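Local coordinates for protein endo-pectate lyase (Erwinia chrysanthemi, PDB 3B4N) that catalyses the calcium-dependent eliminative cleavage of polygalacturonate, and probably also of highly methylated pectins, by cutting within the chain, at residues T235-K238 / G239-L243; C182-N186 / V187-D191; A271-N274 / G275-S279; E190-C193 / E194-T198. All coordinates share one frame; numbering follows the deposited sequence.

Contact 1 (T235-K238 / G239-L243)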
loop_
_atom_site.group_PDB
_atom_site.type_symbol
_atom_site.label_atom_id
_atom_site.label_comp_id
_atom_site.label_asym_id
_atom_site.label_seq_id
_atom_site.Cartn_x
_atom_site.Cartn_y
_atom_site.Cartn_z
ATOM N N THR A 235 -1.808 8.351 -9.124
ATOM C CA THR A 235 -1.458 7.272 -8.211
ATOM C C THR A 235 -2.801 6.599 -7.920
ATOM O O THR A 235 -3.770 7.265 -7.538
ATOM C CB THR A 235 -0.825 7.777 -6.909
ATOM O OG1 THR A 235 0.445 8.371 -7.210
ATOM C CG2 THR A 235 -0.607 6.612 -5.935
ATOM N N VAL A 236 -2.856 5.287 -8.139
ATOM C CA VAL A 236 -4.070 4.495 -7.948
ATOM C C VAL A 236 -3.862 3.518 -6.793
ATOM O O VAL A 236 -2.817 2.880 -6.707
ATOM C CB VAL A 236 -4.394 3.702 -9.238
ATOM C CG1 VAL A 236 -5.687 2.897 -9.069
ATOM C CG2 VAL A 236 -4.512 4.660 -10.416
ATOM N N VAL A 237 -4.856 3.417 -5.910
ATOM C CA VAL A 237 -4.783 2.515 -4.763
ATOM C C VAL A 237 -6.021 1.629 -4.740
ATOM O O VAL A 237 -7.144 2.121 -4.588
ATOM C CB VAL A 237 -4.706 3.302 -3.436
ATOM C CG1 VAL A 237 -4.636 2.324 -2.250
ATOM C CG2 VAL A 237 -3.487 4.230 -3.443
ATOM N N LYS A 238 -5.811 0.326 -4.897
ATOM C CA LYS A 238 -6.909 -0.632 -4.907
ATOM C C LYS A 238 -6.490 -1.965 -4.302
ATOM O O LYS A 238 -5.395 -2.088 -3.761
ATOM C CB LYS A 238 -7.425 -0.826 -6.338
ATOM C CG LYS A 238 -6.415 -1.355 -7.340
ATOM C CD LYS A 238 -7.031 -1.290 -8.730
ATOM C CE LYS A 238 -6.078 -1.695 -9.819
ATOM N NZ LYS A 238 -6.842 -1.788 -11.108
ATOM N N GLY A 239 -7.377 -2.950 -4.362
ATOM C CA GLY A 239 -7.051 -4.260 -3.825
ATOM C C GLY A 239 -6.979 -4.306 -2.312
ATOM O O GLY A 239 -6.441 -5.250 -1.739
ATOM N N ASN A 240 -7.533 -3.284 -1.667
ATOM C CA ASN A 240 -7.538 -3.184 -0.219
ATOM C C ASN A 240 -6.160 -3.089 0.414
ATOM O O ASN A 240 -5.855 -3.773 1.397
ATOM C CB ASN A 240 -8.339 -4.330 0.406
ATOM C CG ASN A 240 -8.833 -3.994 1.805
ATOM O OD1 ASN A 240 -8.956 -2.820 2.169
ATOM N ND2 ASN A 240 -9.136 -5.019 2.588
ATOM N N PHE A 241 -5.331 -2.233 -0.178
ATOM C CA PHE A 241 -3.999 -1.913 0.341
ATOM C C PHE A 241 -4.269 -1.565 1.806
ATOM O O PHE A 241 -5.151 -0.758 2.108
ATOM C CB PHE A 241 -3.478 -0.698 -0.428
ATOM C CG PHE A 241 -2.165 -0.153 0.063
ATOM C CD1 PHE A 241 -1.077 -0.986 0.300
ATOM C CD2 PHE A 241 -1.994 1.220 0.201
ATOM C CE1 PHE A 241 0.169 -0.461 0.663
ATOM C CE2 PHE A 241 -0.747 1.758 0.562
ATOM C CZ PHE A 241 0.325 0.916 0.789
ATOM N N THR A 242 -3.517 -2.176 2.711
ATOM C CA THR A 242 -3.743 -1.979 4.136
ATOM C C THR A 242 -2.585 -1.348 4.868
ATOM O O THR A 242 -1.441 -1.773 4.717
ATOM C CB THR A 242 -4.056 -3.328 4.794
ATOM O OG1 THR A 242 -5.261 -3.844 4.227
ATOM C CG2 THR A 242 -4.221 -3.191 6.309
ATOM N N LEU A 243 -2.902 -0.333 5.664
ATOM C CA LEU A 243 -1.903 0.350 6.469
ATOM C C LEU A 243 -2.065 -0.120 7.902
ATOM O O LEU A 243 -3.182 -0.159 8.424
ATOM C CB LEU A 243 -2.093 1.869 6.423
ATOM C CG LEU A 243 -2.004 2.547 5.053
ATOM C CD1 LEU A 243 -2.046 4.044 5.243
ATOM C CD2 LEU A 243 -0.729 2.132 4.335
#

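Contact 2 (C182-N186 / V187-D191). With CA (calcium ion), chain C.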
loop_
_atom_site.group_PDB
_atom_site.type_symbol
_atom_site.label_atom_id
_atom_site.label_comp_id
_atom_site.label_asym_id
_atom_site.label_seq_id
_atom_site.Cartn_x
_atom_site.Cartn_y
_atom_site.Cartn_z
ATOM N N CYS A 182 3.483 1.929 -13.789
ATOM C CA CYS A 182 4.029 0.930 -12.904
ATOM C C CYS A 182 2.983 0.382 -11.957
ATOM O O CYS A 182 2.068 1.092 -11.534
ATOM C CB CYS A 182 5.139 1.525 -12.054
ATOM S SG CYS A 182 6.339 2.627 -12.869
ATOM N N THR A 183 3.131 -0.888 -11.632
ATOM C CA THR A 183 2.236 -1.533 -10.693
ATOM C C THR A 183 3.072 -2.174 -9.594
ATOM O O THR A 183 4.076 -2.845 -9.855
ATOM C CB THR A 183 1.352 -2.583 -11.394
ATOM O OG1 THR A 183 0.456 -1.910 -12.287
ATOM C CG2 THR A 183 0.534 -3.360 -10.381
ATOM N N ILE A 184 2.668 -1.915 -8.355
ATOM C CA ILE A 184 3.334 -2.437 -7.167
ATOM C C ILE A 184 2.249 -3.315 -6.557
ATOM O O ILE A 184 1.310 -2.839 -5.917
ATOM C CB ILE A 184 3.770 -1.264 -6.266
ATOM C CG1 ILE A 184 4.773 -0.390 -7.035
ATOM C CG2 ILE A 184 4.353 -1.784 -4.969
ATOM C CD1 ILE A 184 5.182 0.892 -6.300
ATOM N N GLU A 185 2.398 -4.615 -6.783
ATOM C CA GLU A 185 1.397 -5.604 -6.419
ATOM C C GLU A 185 1.812 -6.552 -5.307
ATOM O O GLU A 185 2.803 -7.259 -5.420
ATOM C CB GLU A 185 1.060 -6.375 -7.699
ATOM C CG GLU A 185 -0.017 -7.417 -7.608
ATOM C CD GLU A 185 -0.373 -7.965 -8.977
ATOM O OE1 GLU A 185 -1.285 -8.814 -9.061
ATOM O OE2 GLU A 185 0.257 -7.547 -9.977
ATOM N N ASN A 186 1.026 -6.577 -4.243
ATOM C CA ASN A 186 1.311 -7.412 -3.085
ATOM C C ASN A 186 2.715 -7.222 -2.527
ATOM O O ASN A 186 3.518 -8.154 -2.476
ATOM C CB ASN A 186 1.077 -8.891 -3.384
ATOM C CG ASN A 186 1.036 -9.715 -2.117
ATOM O OD1 ASN A 186 0.528 -9.249 -1.090
ATOM N ND2 ASN A 186 1.559 -10.936 -2.171
ATOM N N VAL A 187 3.000 -5.997 -2.112
ATOM C CA VAL A 187 4.283 -5.687 -1.506
ATOM C C VAL A 187 3.994 -5.409 -0.034
ATOM O O VAL A 187 2.959 -4.835 0.310
ATOM C CB VAL A 187 4.959 -4.464 -2.173
ATOM C CG1 VAL A 187 6.174 -4.031 -1.349
ATOM C CG2 VAL A 187 5.411 -4.844 -3.593
ATOM N N ILE A 188 4.896 -5.862 0.828
ATOM C CA ILE A 188 4.742 -5.673 2.265
ATOM C C ILE A 188 5.919 -4.860 2.773
ATOM O O ILE A 188 7.067 -5.231 2.549
ATOM C CB ILE A 188 4.714 -7.021 3.004
ATOM C CG1 ILE A 188 3.472 -7.809 2.579
ATOM C CG2 ILE A 188 4.741 -6.796 4.520
ATOM C CD1 ILE A 188 3.333 -9.163 3.259
ATOM N N TRP A 189 5.621 -3.734 3.414
ATOM C CA TRP A 189 6.664 -2.875 3.990
ATOM C C TRP A 189 6.593 -3.110 5.497
ATOM O O TRP A 189 5.611 -2.740 6.137
ATOM C CB TRP A 189 6.379 -1.398 3.695
ATOM C CG TRP A 189 6.556 -0.975 2.254
ATOM C CD1 TRP A 189 7.625 -0.316 1.719
ATOM C CD2 TRP A 189 5.600 -1.112 1.191
ATOM N NE1 TRP A 189 7.394 -0.020 0.397
ATOM C CE2 TRP A 189 6.158 -0.499 0.047
ATOM C CE3 TRP A 189 4.324 -1.688 1.098
ATOM C CZ2 TRP A 189 5.482 -0.442 -1.173
ATOM C CZ3 TRP A 189 3.651 -1.632 -0.123
ATOM C CH2 TRP A 189 4.234 -1.011 -1.239
ATOM N N GLU A 190 7.630 -3.717 6.069
ATOM C CA GLU A 190 7.630 -4.016 7.505
ATOM C C GLU A 190 7.723 -2.786 8.421
ATOM O O GLU A 190 7.269 -2.820 9.570
ATOM C CB GLU A 190 8.729 -5.038 7.819
ATOM C CG GLU A 190 8.441 -6.454 7.269
ATOM C CD GLU A 190 7.252 -7.145 7.939
ATOM O OE1 GLU A 190 6.990 -6.879 9.131
ATOM O OE2 GLU A 190 6.586 -7.979 7.284
ATOM N N ASP A 191 8.302 -1.706 7.907
ATOM C CA ASP A 191 8.405 -0.432 8.621
ATOM C C ASP A 191 8.890 0.566 7.584
ATOM O O ASP A 191 10.085 0.663 7.314
ATOM C CB ASP A 191 9.409 -0.494 9.784
ATOM C CG ASP A 191 9.417 0.790 10.626
ATOM O OD1 ASP A 191 8.936 1.837 10.149
ATOM O OD2 ASP A 191 9.918 0.758 11.773
HETATM CA CA CA C . 9.112 4.163 9.809
HETATM O O HOH W 1 1.278 -3.581 -2.953
HETATM O O HOH W 2 8.973 6.261 8.594
HETATM O O HOH W 3 8.877 5.328 11.872
#

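Contact 3 (A271-N274 / G275-S279)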
loop_
_atom_site.group_PDB
_atom_site.type_symbol
_atom_site.label_atom_id
_atom_site.label_comp_id
_atom_site.label_asym_id
_atom_site.label_seq_id
_atom_site.Cartn_x
_atom_site.Cartn_y
_atom_site.Cartn_z
ATOM N N ALA A 271 -9.032 0.629 0.219
ATOM C CA ALA A 271 -7.895 0.679 1.126
ATOM C C ALA A 271 -8.406 0.637 2.550
ATOM O O ALA A 271 -9.546 1.028 2.823
ATOM C CB ALA A 271 -7.077 1.946 0.892
ATOM N N THR A 272 -7.558 0.159 3.453
ATOM C CA THR A 272 -7.907 0.045 4.857
ATOM C C THR A 272 -6.806 0.573 5.751
ATOM O O THR A 272 -5.632 0.285 5.533
ATOM C CB THR A 272 -8.157 -1.436 5.259
ATOM O OG1 THR A 272 -9.347 -1.909 4.623
ATOM C CG2 THR A 272 -8.304 -1.569 6.773
ATOM N N VAL A 273 -7.185 1.365 6.750
ATOM C CA VAL A 273 -6.219 1.855 7.718
ATOM C C VAL A 273 -6.588 1.156 9.023
ATOM O O VAL A 273 -7.599 1.485 9.647
ATOM C CB VAL A 273 -6.293 3.382 7.924
ATOM C CG1 VAL A 273 -5.268 3.812 8.975
ATOM C CG2 VAL A 273 -6.004 4.100 6.609
ATOM N N ASN A 274 -5.805 0.150 9.395
ATOM C CA ASN A 274 -6.049 -0.578 10.639
ATOM C C ASN A 274 -4.940 -0.170 11.591
ATOM O O ASN A 274 -3.978 -0.902 11.820
ATOM C CB ASN A 274 -6.040 -2.093 10.417
ATOM C CG ASN A 274 -6.673 -2.854 11.582
ATOM O OD1 ASN A 274 -7.584 -2.349 12.242
ATOM N ND2 ASN A 274 -6.205 -4.073 11.828
ATOM N N GLY A 275 -5.086 1.044 12.098
ATOM C CA GLY A 275 -4.141 1.636 13.018
ATOM C C GLY A 275 -4.544 3.095 13.064
ATOM O O GLY A 275 -5.730 3.407 12.942
ATOM N N THR A 276 -3.580 3.989 13.229
ATOM C CA THR A 276 -3.877 5.413 13.270
ATOM C C THR A 276 -3.176 6.127 12.131
ATOM O O THR A 276 -2.167 5.654 11.609
ATOM C CB THR A 276 -3.433 6.049 14.594
ATOM O OG1 THR A 276 -2.015 5.912 14.741
ATOM C CG2 THR A 276 -4.134 5.378 15.756
ATOM N N ILE A 277 -3.717 7.272 11.744
ATOM C CA ILE A 277 -3.134 8.044 10.659
ATOM C C ILE A 277 -3.507 9.504 10.881
ATOM O O ILE A 277 -4.583 9.802 11.389
ATOM C CB ILE A 277 -3.654 7.519 9.297
ATOM C CG1 ILE A 277 -2.821 8.112 8.161
ATOM C CG2 ILE A 277 -5.134 7.819 9.139
ATOM C CD1 ILE A 277 -2.900 7.306 6.890
ATOM N N ASP A 278 -2.610 10.418 10.527
ATOM C CA ASP A 278 -2.898 11.831 10.732
ATOM C C ASP A 278 -3.905 12.401 9.741
ATOM O O ASP A 278 -4.750 13.214 10.116
ATOM C CB ASP A 278 -1.602 12.641 10.715
ATOM C CG ASP A 278 -0.669 12.264 11.849
ATOM O OD1 ASP A 278 -1.153 12.070 12.983
ATOM O OD2 ASP A 278 0.552 12.167 11.618
ATOM N N SER A 279 -3.807 11.980 8.482
ATOM C CA SER A 279 -4.718 12.406 7.422
ATOM C C SER A 279 -4.536 11.437 6.268
ATOM O O SER A 279 -3.580 10.665 6.252
ATOM C CB SER A 279 -4.422 13.839 6.962
ATOM O OG SER A 279 -3.111 13.960 6.454
#

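Contact 4 (E190-C193 / E194-T198). With ZN (zinc ion), chain D; CA (calcium ion), chain C.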
loop_
_atom_site.group_PDB
_atom_site.type_symbol
_atom_site.label_atom_id
_atom_site.label_comp_id
_atom_site.label_asym_id
_atom_site.label_seq_id
_atom_site.Cartn_x
_atom_site.Cartn_y
_atom_site.Cartn_z
ATOM N N GLU A 190 7.630 -3.717 6.069
ATOM C CA GLU A 190 7.630 -4.016 7.505
ATOM C C GLU A 190 7.723 -2.786 8.421
ATOM O O GLU A 190 7.269 -2.820 9.570
ATOM C CB GLU A 190 8.729 -5.038 7.819
ATOM C CG GLU A 190 8.441 -6.454 7.269
ATOM C CD GLU A 190 7.252 -7.145 7.939
ATOM O OE1 GLU A 190 6.990 -6.879 9.131
ATOM O OE2 GLU A 190 6.586 -7.979 7.284
ATOM N N ASP A 191 8.302 -1.706 7.907
ATOM C CA ASP A 191 8.405 -0.432 8.621
ATOM C C ASP A 191 8.890 0.566 7.584
ATOM O O ASP A 191 10.085 0.663 7.314
ATOM C CB ASP A 191 9.409 -0.494 9.784
ATOM C CG ASP A 191 9.417 0.790 10.626
ATOM O OD1 ASP A 191 8.936 1.837 10.149
ATOM O OD2 ASP A 191 9.918 0.758 11.773
ATOM N N ILE A 192 7.956 1.298 6.990
ATOM C CA ILE A 192 8.293 2.278 5.974
ATOM C C ILE A 192 9.420 3.177 6.460
ATOM O O ILE A 192 9.386 3.644 7.601
ATOM C CB ILE A 192 7.085 3.172 5.666
ATOM C CG1 ILE A 192 5.973 2.349 5.015
ATOM C CG2 ILE A 192 7.516 4.332 4.771
ATOM C CD1 ILE A 192 4.664 3.105 4.901
ATOM N N CYS A 193 10.414 3.406 5.608
ATOM C CA CYS A 193 11.521 4.280 5.964
ATOM C C CYS A 193 11.146 5.704 5.520
ATOM O O CYS A 193 10.322 6.346 6.173
ATOM C CB CYS A 193 12.815 3.781 5.305
ATOM S SG CYS A 193 14.283 4.773 5.720
ATOM N N GLU A 194 11.697 6.203 4.416
ATOM C CA GLU A 194 11.353 7.563 3.974
ATOM C C GLU A 194 9.890 7.621 3.542
ATOM O O GLU A 194 9.141 8.530 3.907
ATOM C CB GLU A 194 12.248 7.994 2.813
ATOM C CG GLU A 194 13.703 8.234 3.187
ATOM C CD GLU A 194 13.880 9.335 4.225
ATOM O OE1 GLU A 194 13.104 10.316 4.204
ATOM O OE2 GLU A 194 14.807 9.228 5.055
ATOM N N ASP A 195 9.504 6.640 2.738
ATOM C CA ASP A 195 8.142 6.498 2.241
ATOM C C ASP A 195 8.097 5.126 1.596
ATOM O O ASP A 195 9.132 4.480 1.462
ATOM C CB ASP A 195 7.785 7.613 1.236
ATOM C CG ASP A 195 8.930 7.964 0.303
ATOM O OD1 ASP A 195 9.543 9.034 0.481
ATOM O OD2 ASP A 195 9.217 7.173 -0.608
ATOM N N ALA A 196 6.912 4.672 1.203
ATOM C CA ALA A 196 6.764 3.340 0.607
ATOM C C ALA A 196 7.010 3.280 -0.903
ATOM O O ALA A 196 7.740 2.401 -1.388
ATOM C CB ALA A 196 5.365 2.791 0.923
ATOM N N ALA A 197 6.385 4.190 -1.643
ATOM C CA ALA A 197 6.524 4.242 -3.096
ATOM C C ALA A 197 6.438 5.687 -3.542
ATOM O O ALA A 197 5.769 6.508 -2.908
ATOM C CB ALA A 197 5.426 3.419 -3.761
ATOM N N THR A 198 7.105 5.983 -4.652
ATOM C CA THR A 198 7.179 7.333 -5.199
ATOM C C THR A 198 6.776 7.351 -6.662
ATOM O O THR A 198 7.328 6.612 -7.477
ATOM C CB THR A 198 8.622 7.882 -5.081
ATOM O OG1 THR A 198 9.049 7.812 -3.718
ATOM C CG2 THR A 198 8.706 9.317 -5.580
HETATM ZN ZN ZN D . 11.013 9.082 -0.767
HETATM CA CA CA C . 9.112 4.163 9.809
HETATM O O HOH W 4 10.466 2.446 2.870
HETATM O O HOH W 2 8.973 6.261 8.594
HETATM O O HOH W 5 10.552 9.603 -2.471
HETATM O O HOH W 3 8.877 5.328 11.872
HETATM O O HOH W 6 12.038 10.653 -0.213
#

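Contact 1 (T235-K238 / G239-L243)
V237 and F241 make the close-packed side of this turn: CG1 of V237 lies 3.7 Å from F241 CB and 3.8 Å from F241 CD2. The valine methyl therefore meets the root of the phenylalanine and its CD2 atom, reaching the ring obliquely. V237 CG1 and F241 CG both lie anti to their backbone N (F241 chi1 175°), which turns the methyl and the ring into the same interior. There V237 also packs on L226, and F241 on V225, I206 and A211. The two residues sit on either side of a corner in a right-handed parallel beta-helix, where strand 233-238 passes into strand 241-244 by way of G239 and N240. Both corner residues have positive phi, 71° at G239, and the chain bends sharply without a hydrogen bond across it. On the outer side T242 OG1 donates to N240 O over 2.9 Å, coming in tilted from the carbonyl plane; T72 OG1 bonds the same carbonyl. The amide of N240 turns outward to the next coil, its OD1 accepting from T272 OG1. K238 forms the loose edge: its CB points away from the turn, and the extended chain is solvent-exposed, with T205 and T269 beside it.

Contact 2 (C182-N186 / V187-D191)
Apolar packing joins I184, V187 and W189 on the inner side of a corner. One methyl, I184 CG2, does the touching: it approaches V187 CG2 to 3.5 Å and W189 CH2 to 3.8 Å. With CG1 of I184 beside the backbone N (chi1 -62°), CG2 falls anti to that N and reaches forward over the bend. The isoleucine meets the tryptophan at about a right angle and reaches its ring obliquely. Within 187-191, V187 CG1 also lies 3.5 Å above one face of the W189 indole, offset toward the rim.

Polar contact between the two strands is indirect. A single water accepts from V187 N at 3.1 Å and donates to I184 O at 3.1 Å, bridging the inside of the bend where no direct hydrogen bond crosses it. N186 makes the bend with positive phi (53°) at this corner of the parallel beta-helix; strands 182-185 and 187-189 run at 68° to each other. Its ND2 points outward, to a weak hydrogen bond with G36 O.

Covalent and ionic ties lie at the ends: C182 is in a disulfide with C177, E190 forms salt bridges with K29 and R165, and D191 OD1 is a calcium ligand. The chemistry implies a corner whose interior is held by hydrophobic contact and one water, while E185 beside it points away.

Contact 3 (A271-N274 / G275-S279)
A corner of the parallel beta-helix at G275, between strand 271-274 and strand 276-284, brings V273 against I277. V273 CG1 comes 4.0 Å from I277 CG2 and 4.1 Å from I277 CB, so a single methyl rests on the branch point of the isoleucine. The two side chains cross at about a right angle. V273 CG1 is directed forward, anti to the backbone N (chi1 179°), and it also lies 4.0 Å from the G275 carbonyl O. In I277 the methyl CG2 sits between the backbone N and the carbonyl carbon, while CG1 is anti to that N; I277 packs further on L243, H247 and P306. Strand 271-274 pairs in parallel with strand 241-244 of the preceding coil, and strand 276-284 with strand 246-253, so the corner hands the chain from one face of the helix to another. G275 makes the turn with phi 168° and psi -147°, a backbone region that residues bearing a CB seldom enter; no hydrogen bond crosses it. On the outer side, N274 CB points away from 275-279, and its ND2 is hydrogen-bonded to Y34 OH of the N-terminal domain.

Contact 4 (E190-C193 / E194-T198)
I192 lays its methyl against the backbone of D195, I192 CG2 lying 3.3 Å from D195 C, and sets CD1 beside A196 CB. CG1 of the isoleucine is next to its backbone N (chi1 -66°), which puts CG2 across from that N and against D195, while the longer branch runs to the alanine; V225 packs on both I192 and A196. The carbonyl of the same isoleucine turns to the calcium ion, I192 O binding it at 2.3 Å. D191 OD1 is a second ligand of that ion at 2.4 Å, and the set is completed by N213 OD1, Y218 O and two waters. Calcium is the cofactor of this lyase. One of these waters also donates to C193 O, coupling the metal shell to the loop. Beyond the turn, D195 binds zinc through OD1 at 1.9 Å, with OD2 a longer second bond at 2.6 Å, together with D173 OD2 and two waters; OD1 also takes a hydrogen bond from K224 NZ. These residues form the loop between strand 181-189 and strand 197-199 of the parallel beta-helix. The bend is bridged by another water, which accepts from C193 N at 2.9 Å and donates to D195 O at 2.8 Å. Farther out, the disulfide from C193 to C143 anchors the loop covalently. E194, whose chain is bent at chi2, ends in a hydrogen bond from Q150 NE2 to OE2. T198 OG1 is hydrogen-bonded at 2.6 Å to a water bound to the zinc ion.

How the contacts relate
Contacts 1 to 3 are corners, and contact 4 is the loop between two strands of the same beta-helix. Contacts 1 and 2 are buried and meet directly, F241 CE1 lying 3.8 Å from W189 CZ3; contact 3 lies nearer the surface, with one of its five touching residues buried. Contacts 1 and 3 belong to adjoining coils, whose strands 241-244 and 271-274 pair, with L243 N 2.8 Å from T272 O. Contact 4, also buried, continues contact 2 and shares E190 and D191 with it; W189 NE1 makes a weak hydrogen bond to A196 O. Contacts 1 to 3 rest on apolar packing; contact 2 reaches calcium through D191 at its end, and contact 4 adds I192 O and the zinc ligand D195.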